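Local coordinates for protein ORF48 (Lactococcus phage TP901-1, PDB 3U6X) that probably builds the upper part of the phage tail baseplate, using an immunoglobulin-like domain that contacts another protein of the assembly, at residues V16-K22 with T85-K91; F2-L6 with Y101-A105; L73-L79 with A95-G100. All blocks are in the same frame, centred on the assembly; numbering follows the deposited sequence.

Contact 1. Residues V16-K22 with T85-K91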
# COMPACT_ATOMS: atom_id res chain seq x y z
N VAL V 16 7.19 -37.65 -30.85
CA VAL V 16 6.17 -37.78 -31.88
C VAL V 16 5.27 -38.94 -31.48
O VAL V 16 5.75 -40.01 -31.08
CB VAL V 16 6.77 -37.97 -33.31
CG1 VAL V 16 5.68 -38.14 -34.37
CG2 VAL V 16 7.67 -36.80 -33.69
N LYS V 17 3.95 -38.70 -31.55
CA LYS V 17 2.93 -39.69 -31.26
C LYS V 17 2.01 -39.81 -32.47
O LYS V 17 1.54 -38.79 -33.01
CB LYS V 17 2.18 -39.34 -29.97
CG LYS V 17 2.89 -39.81 -28.72
CD LYS V 17 2.40 -39.00 -27.51
CE LYS V 17 3.01 -39.48 -26.22
NZ LYS V 17 2.64 -38.59 -25.09
N VAL V 18 1.84 -41.05 -32.95
CA VAL V 18 1.06 -41.35 -34.15
C VAL V 18 -0.20 -42.11 -33.78
O VAL V 18 -0.13 -43.02 -32.95
CB VAL V 18 1.90 -42.08 -35.24
CG1 VAL V 18 1.11 -42.27 -36.53
CG2 VAL V 18 3.19 -41.33 -35.53
N THR V 19 -1.34 -41.70 -34.39
CA THR V 19 -2.67 -42.29 -34.23
C THR V 19 -3.33 -42.59 -35.59
O THR V 19 -3.08 -41.89 -36.59
CB THR V 19 -3.56 -41.47 -33.30
OG1 THR V 19 -3.62 -40.11 -33.74
CG2 THR V 19 -3.16 -41.55 -31.86
N SER V 20 -4.18 -43.63 -35.62
CA SER V 20 -4.91 -44.09 -36.79
C SER V 20 -6.39 -44.12 -36.47
O SER V 20 -6.80 -44.67 -35.44
CB SER V 20 -4.44 -45.50 -37.17
OG SER V 20 -5.08 -45.96 -38.35
N TYR V 21 -7.20 -43.49 -37.32
CA TYR V 21 -8.65 -43.42 -37.15
C TYR V 21 -9.37 -43.18 -38.48
O TYR V 21 -8.79 -42.65 -39.44
CB TYR V 21 -9.07 -42.38 -36.09
CG TYR V 21 -8.43 -41.02 -36.26
CD1 TYR V 21 -7.21 -40.72 -35.66
CD2 TYR V 21 -9.04 -40.04 -37.04
CE1 TYR V 21 -6.59 -39.50 -35.87
CE2 TYR V 21 -8.43 -38.80 -37.24
CZ TYR V 21 -7.20 -38.54 -36.66
OH TYR V 21 -6.61 -37.32 -36.85
N LYS V 22 -10.65 -43.59 -38.52
CA LYS V 22 -11.56 -43.55 -39.64
C LYS V 22 -12.75 -42.63 -39.32
O LYS V 22 -13.17 -42.51 -38.15
CB LYS V 22 -12.06 -44.99 -39.88
CG LYS V 22 -12.76 -45.25 -41.21
CD LYS V 22 -13.13 -46.72 -41.40
CE LYS V 22 -11.99 -47.54 -41.99
NZ LYS V 22 -12.49 -48.68 -42.82
N THR V 85 -11.67 -41.85 -46.06
CA THR V 85 -12.16 -41.86 -44.68
C THR V 85 -11.06 -42.15 -43.66
O THR V 85 -11.28 -41.98 -42.46
CB THR V 85 -13.30 -42.89 -44.51
OG1 THR V 85 -12.82 -44.24 -44.62
CG2 THR V 85 -14.45 -42.66 -45.47
N GLN V 86 -9.90 -42.63 -44.11
CA GLN V 86 -8.78 -43.04 -43.26
C GLN V 86 -7.76 -41.92 -43.04
O GLN V 86 -7.31 -41.28 -44.00
CB GLN V 86 -8.12 -44.32 -43.83
CG GLN V 86 -7.01 -44.94 -42.98
CD GLN V 86 -7.39 -45.43 -41.60
OE1 GLN V 86 -8.52 -45.90 -41.35
NE2 GLN V 86 -6.39 -45.37 -40.69
N VAL V 87 -7.41 -41.69 -41.76
CA VAL V 87 -6.45 -40.67 -41.35
C VAL V 87 -5.32 -41.31 -40.52
O VAL V 87 -5.57 -42.18 -39.69
CB VAL V 87 -7.11 -39.48 -40.58
CG1 VAL V 87 -6.08 -38.44 -40.16
CG2 VAL V 87 -8.22 -38.82 -41.39
N LEU V 88 -4.08 -40.88 -40.79
CA LEU V 88 -2.85 -41.18 -40.07
C LEU V 88 -2.38 -39.80 -39.50
O LEU V 88 -2.05 -38.87 -40.25
CB LEU V 88 -1.79 -41.83 -40.97
CG LEU V 88 -0.57 -42.44 -40.26
CD1 LEU V 88 -0.96 -43.66 -39.38
CD2 LEU V 88 0.49 -42.86 -41.27
N CYS V 89 -2.49 -39.64 -38.17
CA CYS V 89 -2.22 -38.40 -37.45
C CYS V 89 -0.88 -38.39 -36.75
O CYS V 89 -0.58 -39.29 -35.96
CB CYS V 89 -3.38 -38.14 -36.48
SG CYS V 89 -3.19 -36.67 -35.44
N PHE V 90 -0.07 -37.34 -37.00
CA PHE V 90 1.24 -37.16 -36.40
C PHE V 90 1.18 -35.96 -35.47
O PHE V 90 0.89 -34.86 -35.94
CB PHE V 90 2.34 -36.96 -37.47
CG PHE V 90 2.56 -38.13 -38.40
CD1 PHE V 90 3.60 -39.03 -38.18
CD2 PHE V 90 1.75 -38.33 -39.52
CE1 PHE V 90 3.81 -40.11 -39.04
CE2 PHE V 90 1.95 -39.41 -40.39
CZ PHE V 90 2.99 -40.29 -40.15
N LYS V 91 1.39 -36.17 -34.16
CA LYS V 91 1.36 -35.09 -33.18
C LYS V 91 2.73 -34.91 -32.59
O LYS V 91 3.27 -35.84 -32.00
CB LYS V 91 0.31 -35.33 -32.07
CG LYS V 91 -1.17 -35.14 -32.46
CD LYS V 91 -1.55 -33.69 -32.67
CE LYS V 91 -2.96 -33.29 -32.31
NZ LYS V 91 -3.99 -34.00 -33.10
O HOH W 1 -1.42 -38.57 -33.14

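Contact 2. Residues F2-L6 with Y101-A105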
# COMPACT_ATOMS: atom_id res chain seq x y z
N PHE V 2 5.58 -46.64 -43.80
CA PHE V 2 6.31 -47.48 -42.84
C PHE V 2 7.37 -46.56 -42.25
O PHE V 2 7.47 -46.44 -41.03
CB PHE V 2 6.99 -48.64 -43.60
CG PHE V 2 7.82 -49.64 -42.83
CD1 PHE V 2 7.23 -50.47 -41.89
CD2 PHE V 2 9.13 -49.91 -43.20
CE1 PHE V 2 7.98 -51.46 -41.23
CE2 PHE V 2 9.86 -50.93 -42.57
CZ PHE V 2 9.29 -51.68 -41.58
N LYS V 3 8.13 -45.85 -43.12
CA LYS V 3 9.14 -44.87 -42.72
C LYS V 3 8.74 -43.50 -43.28
O LYS V 3 8.63 -43.34 -44.49
CB LYS V 3 10.54 -45.30 -43.20
CG LYS V 3 11.69 -44.76 -42.35
CD LYS V 3 12.89 -45.70 -42.43
CE LYS V 3 14.05 -45.28 -41.56
NZ LYS V 3 15.19 -46.22 -41.70
N PHE V 4 8.44 -42.55 -42.37
CA PHE V 4 7.98 -41.19 -42.68
C PHE V 4 8.92 -40.16 -42.05
O PHE V 4 9.44 -40.39 -40.96
CB PHE V 4 6.56 -40.99 -42.14
CG PHE V 4 5.76 -39.93 -42.85
CD1 PHE V 4 5.03 -40.24 -44.00
CD2 PHE V 4 5.69 -38.64 -42.36
CE1 PHE V 4 4.27 -39.26 -44.66
CE2 PHE V 4 4.93 -37.66 -43.02
CZ PHE V 4 4.24 -37.97 -44.16
N VAL V 5 9.11 -39.02 -42.72
CA VAL V 5 10.02 -37.97 -42.26
C VAL V 5 9.25 -36.71 -41.90
O VAL V 5 8.49 -36.19 -42.72
CB VAL V 5 11.16 -37.64 -43.28
CG1 VAL V 5 12.10 -36.58 -42.71
CG2 VAL V 5 11.97 -38.87 -43.68
N LEU V 6 9.48 -36.21 -40.68
CA LEU V 6 8.88 -34.96 -40.23
C LEU V 6 9.97 -33.94 -40.00
O LEU V 6 10.81 -34.11 -39.11
CB LEU V 6 8.05 -35.14 -38.96
CG LEU V 6 6.92 -36.16 -38.97
CD1 LEU V 6 6.39 -36.36 -37.56
CD2 LEU V 6 5.78 -35.73 -39.90
N TYR V 101 6.99 -36.10 -45.38
CA TYR V 101 7.06 -36.93 -46.59
C TYR V 101 7.56 -38.34 -46.26
O TYR V 101 8.23 -38.53 -45.23
CB TYR V 101 7.99 -36.27 -47.66
CG TYR V 101 9.35 -35.85 -47.13
CD1 TYR V 101 10.42 -36.74 -47.10
CD2 TYR V 101 9.55 -34.57 -46.61
CE1 TYR V 101 11.65 -36.37 -46.57
CE2 TYR V 101 10.77 -34.19 -46.07
CZ TYR V 101 11.82 -35.10 -46.03
OH TYR V 101 13.04 -34.74 -45.51
N VAL V 102 7.28 -39.31 -47.15
CA VAL V 102 7.75 -40.69 -47.05
C VAL V 102 9.26 -40.67 -47.28
O VAL V 102 9.76 -39.88 -48.09
CB VAL V 102 7.04 -41.63 -48.06
CG1 VAL V 102 7.65 -43.03 -48.04
CG2 VAL V 102 5.53 -41.69 -47.78
N PHE V 103 9.98 -41.49 -46.54
CA PHE V 103 11.42 -41.61 -46.63
C PHE V 103 11.83 -42.41 -47.90
O PHE V 103 11.27 -43.48 -48.17
CB PHE V 103 11.95 -42.29 -45.36
CG PHE V 103 13.44 -42.50 -45.36
CD1 PHE V 103 13.97 -43.77 -45.48
CD2 PHE V 103 14.31 -41.42 -45.28
CE1 PHE V 103 15.36 -43.97 -45.48
CE2 PHE V 103 15.69 -41.62 -45.29
CZ PHE V 103 16.21 -42.89 -45.39
N VAL V 104 12.79 -41.84 -48.67
CA VAL V 104 13.37 -42.45 -49.87
C VAL V 104 14.82 -42.86 -49.53
O VAL V 104 15.67 -41.99 -49.34
CB VAL V 104 13.31 -41.50 -51.10
CG1 VAL V 104 14.02 -42.12 -52.30
CG2 VAL V 104 11.87 -41.13 -51.44
N ALA V 105 15.07 -44.19 -49.43
CA ALA V 105 16.40 -44.71 -49.07
C ALA V 105 17.33 -44.70 -50.28
O ALA V 105 16.89 -45.00 -51.39
CB ALA V 105 16.29 -46.13 -48.48

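Contact 3. Residues L73-L79 with A95-G100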
# COMPACT_ATOMS: atom_id res chain seq x y z
N LEU V 73 -0.62 -30.37 -43.83
CA LEU V 73 0.10 -29.71 -42.76
C LEU V 73 -0.81 -28.70 -42.11
O LEU V 73 -1.32 -27.79 -42.77
CB LEU V 73 1.36 -29.01 -43.26
CG LEU V 73 2.62 -29.19 -42.41
CD1 LEU V 73 3.81 -28.70 -43.14
CD2 LEU V 73 2.51 -28.52 -41.08
N ILE V 74 -1.03 -28.88 -40.81
CA ILE V 74 -1.87 -27.99 -40.01
C ILE V 74 -0.93 -27.04 -39.30
O ILE V 74 0.03 -27.49 -38.67
CB ILE V 74 -2.82 -28.77 -39.06
CG1 ILE V 74 -3.90 -29.49 -39.87
CG2 ILE V 74 -3.47 -27.87 -38.03
CD1 ILE V 74 -3.55 -30.88 -40.21
N ASP V 75 -1.19 -25.72 -39.45
CA ASP V 75 -0.41 -24.58 -38.93
C ASP V 75 0.11 -24.62 -37.45
O ASP V 75 0.51 -23.58 -36.90
CB ASP V 75 -1.05 -23.23 -39.34
CG ASP V 75 -2.56 -23.20 -39.31
OD1 ASP V 75 -3.14 -23.20 -38.20
OD2 ASP V 75 -3.18 -23.14 -40.40
N ASP V 76 0.12 -25.83 -36.82
CA ASP V 76 0.65 -26.10 -35.49
C ASP V 76 1.53 -27.39 -35.48
O ASP V 76 2.09 -27.76 -36.53
CB ASP V 76 -0.46 -26.07 -34.41
CG ASP V 76 -1.29 -27.33 -34.26
OD1 ASP V 76 -2.19 -27.56 -35.08
OD2 ASP V 76 -1.08 -28.06 -33.26
N GLY V 77 1.66 -28.05 -34.32
CA GLY V 77 2.44 -29.28 -34.17
C GLY V 77 1.76 -30.56 -34.65
O GLY V 77 1.95 -31.62 -34.02
N THR V 78 0.96 -30.48 -35.76
CA THR V 78 0.25 -31.62 -36.34
C THR V 78 0.26 -31.73 -37.87
O THR V 78 0.01 -30.75 -38.57
CB THR V 78 -1.10 -31.93 -35.69
OG1 THR V 78 -2.04 -32.38 -36.67
CG2 THR V 78 -1.69 -30.78 -34.93
N LEU V 79 0.55 -32.93 -38.36
CA LEU V 79 0.53 -33.30 -39.78
C LEU V 79 -0.40 -34.50 -39.89
O LEU V 79 -0.35 -35.41 -39.05
CB LEU V 79 1.94 -33.68 -40.27
CG LEU V 79 2.08 -34.07 -41.77
CD1 LEU V 79 3.36 -33.56 -42.33
CD2 LEU V 79 2.02 -35.56 -41.98
N ALA V 95 7.44 -28.55 -30.62
CA ALA V 95 7.95 -28.08 -31.92
C ALA V 95 6.86 -28.11 -32.93
O ALA V 95 5.82 -28.71 -32.67
CB ALA V 95 9.12 -28.93 -32.38
N LYS V 96 7.07 -27.45 -34.07
CA LYS V 96 6.12 -27.41 -35.18
C LYS V 96 6.66 -28.22 -36.34
O LYS V 96 7.86 -28.15 -36.62
CB LYS V 96 5.91 -25.96 -35.65
CG LYS V 96 5.06 -25.10 -34.74
CD LYS V 96 4.56 -23.91 -35.51
CE LYS V 96 3.25 -23.41 -34.97
NZ LYS V 96 3.40 -22.06 -34.39
N ILE V 97 5.78 -28.98 -37.03
CA ILE V 97 6.18 -29.72 -38.23
C ILE V 97 6.21 -28.68 -39.36
O ILE V 97 5.29 -27.87 -39.46
CB ILE V 97 5.26 -30.93 -38.55
CG1 ILE V 97 5.14 -31.87 -37.34
CG2 ILE V 97 5.76 -31.70 -39.79
CD1 ILE V 97 3.84 -32.56 -37.20
N THR V 98 7.29 -28.66 -40.14
CA THR V 98 7.44 -27.72 -41.25
C THR V 98 7.23 -28.40 -42.61
O THR V 98 6.85 -27.73 -43.57
CB THR V 98 8.76 -26.94 -41.13
OG1 THR V 98 9.88 -27.79 -41.40
CG2 THR V 98 8.92 -26.23 -39.79
N LYS V 99 7.45 -29.73 -42.67
CA LYS V 99 7.31 -30.56 -43.87
C LYS V 99 7.23 -32.02 -43.44
O LYS V 99 7.89 -32.41 -42.48
CB LYS V 99 8.52 -30.37 -44.81
CG LYS V 99 8.26 -30.73 -46.27
CD LYS V 99 9.52 -30.65 -47.16
CE LYS V 99 10.15 -29.27 -47.27
NZ LYS V 99 9.17 -28.21 -47.61
N GLY V 100 6.45 -32.79 -44.18
CA GLY V 100 6.32 -34.23 -43.98
C GLY V 100 6.27 -34.97 -45.29
O GLY V 100 5.60 -34.53 -46.23
O HOH W 2 0.13 -22.69 -33.71

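Contact 1. Residues V16-K22 with T85-K91
Tyr-21 tilts its ring across the partner strand and rests on two bumps, Val-87 and Cys-89. Ring atom CE2 meets Val-87 CB at 3.7 Å, while Tyr-21 CE1 lies 3.5 Å from Cys-89 CB. The lean follows from a first torsion of 49°, which sets CG between the backbone N and the carbonyl carbon. An aromatic residue with a polar tip suits this place, because its hydroxyl hydrogen-bonds the backbone of another protein's chain. Thr-19, small and branched, fits beside it, with OG1 in the ring plane at the ring's edge and 3.4 Å from Cys-89 CB. A water hydrogen-bonded to Thr-19 OG1 donates to the carbonyl oxygens of Lys-17 and Cys-89.

On the other face the forked Val-18 fills the hollow between two larger side chains. Its CG1 touches Leu-88 CD1 at 3.8 Å and also lies over the rim of one face of the Phe-90 ring, whereas Val-18 CG2 approaches Phe-90 CD1 at 3.5 Å. Val-16 comes up to the edge of that ring through CG1. Farther along, Gln-86, bent at its second torsion (62°), brings NE2 to the hydroxyl of Ser-20 in a weak, bent bond.

Between the two strands run six backbone hydrogen bonds, two for each of the pairs Lys-17 with Lys-91, Thr-19 with Cys-89 and Tyr-21 with Val-87. The bond from Cys-89 N to Thr-19 O is 2.8 Å long and nearly straight. Beta-branched valines and threonine suit such extended backbone. Alternating hydrogen-bonded and non-hydrogen-bonded pairs, with segment axes 4.7 Å apart at 163°, define a regular antiparallel pair in the interior of the sheet, consistent with an immunoglobulin-like domain, its Val-18 side turned to the core and its Tyr-21 side to another protein.

Contact 2. Residues F2-L6 with Y101-A105
Val-5 and Tyr-101 are joined by two backbone hydrogen bonds: Val-5 N reaches Tyr-101 O at 2.7 Å, and Tyr-101 N returns to Val-5 O. A third, from Phe-103 N to Lys-3 O at 3.1 Å, is straight at the hydrogen, but its donor stands above the carbonyl plane.

Aromatic contacts lie on both faces of the pairing. Val-5 presents CB over the Tyr-101 ring, 4.0 Å from its centroid, in a CH-pi contact; a chi1 of 50° swings the tyrosine across its partner. On the opposite face the flat Phe-4 ring lies beneath the peptide, with Tyr-101 O 3.6 Å above the ring plane, over its centre.

Apolar packing supplies the rest. The second branch of Val-5, CG2, meets Phe-103 CB at 3.8 Å and lies at that ring's edge, while the long aliphatic part of Lys-3 runs alongside Phe-103, Lys-3 CD to Phe-103 CD1 at 3.8 Å. A lysine suits this partly exposed position, since its methylenes pack while its amine extends beyond them.

Strand 3-8 is paired on one side with 97-102 and on the other with 56-60; Phe-4 stacks on Phe-90 of strand 86-92, and Tyr-101 OH bonds Glu-7 farther along its partner strand.

Contact 3. Residues L73-L79 with A95-G100
The tip of the beta hairpin formed by strands 70-74 and 78-83 packs against strand 97-102 through Leu-73, Leu-79 and Ile-97, with no hydrogen bond between the two segments. Ile-97 is the central wedge. Its CD1 presses on the hairpin backbone at Leu-79 N (3.5 Å) and on Leu-79 CB (3.8 Å), while its CG2 faces Leu-79 CD1. With CG1 beside the backbone N (chi1 -54°), the isoleucine sends its longer branch to the hairpin.

Leu-73 reaches over with both methyls, CD2 lying against the carbonyl oxygen of Ile-97 and CD1 against that of Thr-98. That stretch of backbone is irregular: Thr-98 and Lys-99 together face Glu-7 of strand 3-8, a classic beta bulge. Beyond it Gly-100, which carries no side chain, allows Leu-79 CD1 to come within 3.5 Å of its CA.

At the turn, Gly-77 lies against the main chain of Ala-95 and Lys-96, its CA 4.2 Å from Lys-96 CA. The exposed Lys-96 runs its aliphatic chain along the turn, CE lying 3.4 Å from Asp-75 O; a water links that oxygen to Lys-96 NZ by two weak bonds. Asp-75 itself also packs on a basic side chain of another protein.

Contacts 1, 2 and 3 belong to one antiparallel sheet, their centres 13 to 15 Å apart. Contact 2 joins the two ends of the chain, and the others are nested within the loop it closes; the segments of contacts 1 and 3 alternate along the sequence. Contacts 2 and 3 share strand 97-102, which pairs with 3-8, whereas contact 1 uses 16-22 and 86-92, the latter beside 78-83. Phe-4, Leu-6, Leu-79, Phe-90 and Ile-97 meet between them in a common apolar core. The outermost strands in sheet order, 70-74 and 97-102, come together in contact 3 without hydrogen bonds, so the sheet curls round that core, while contacts 1 and 3 also touch another protein.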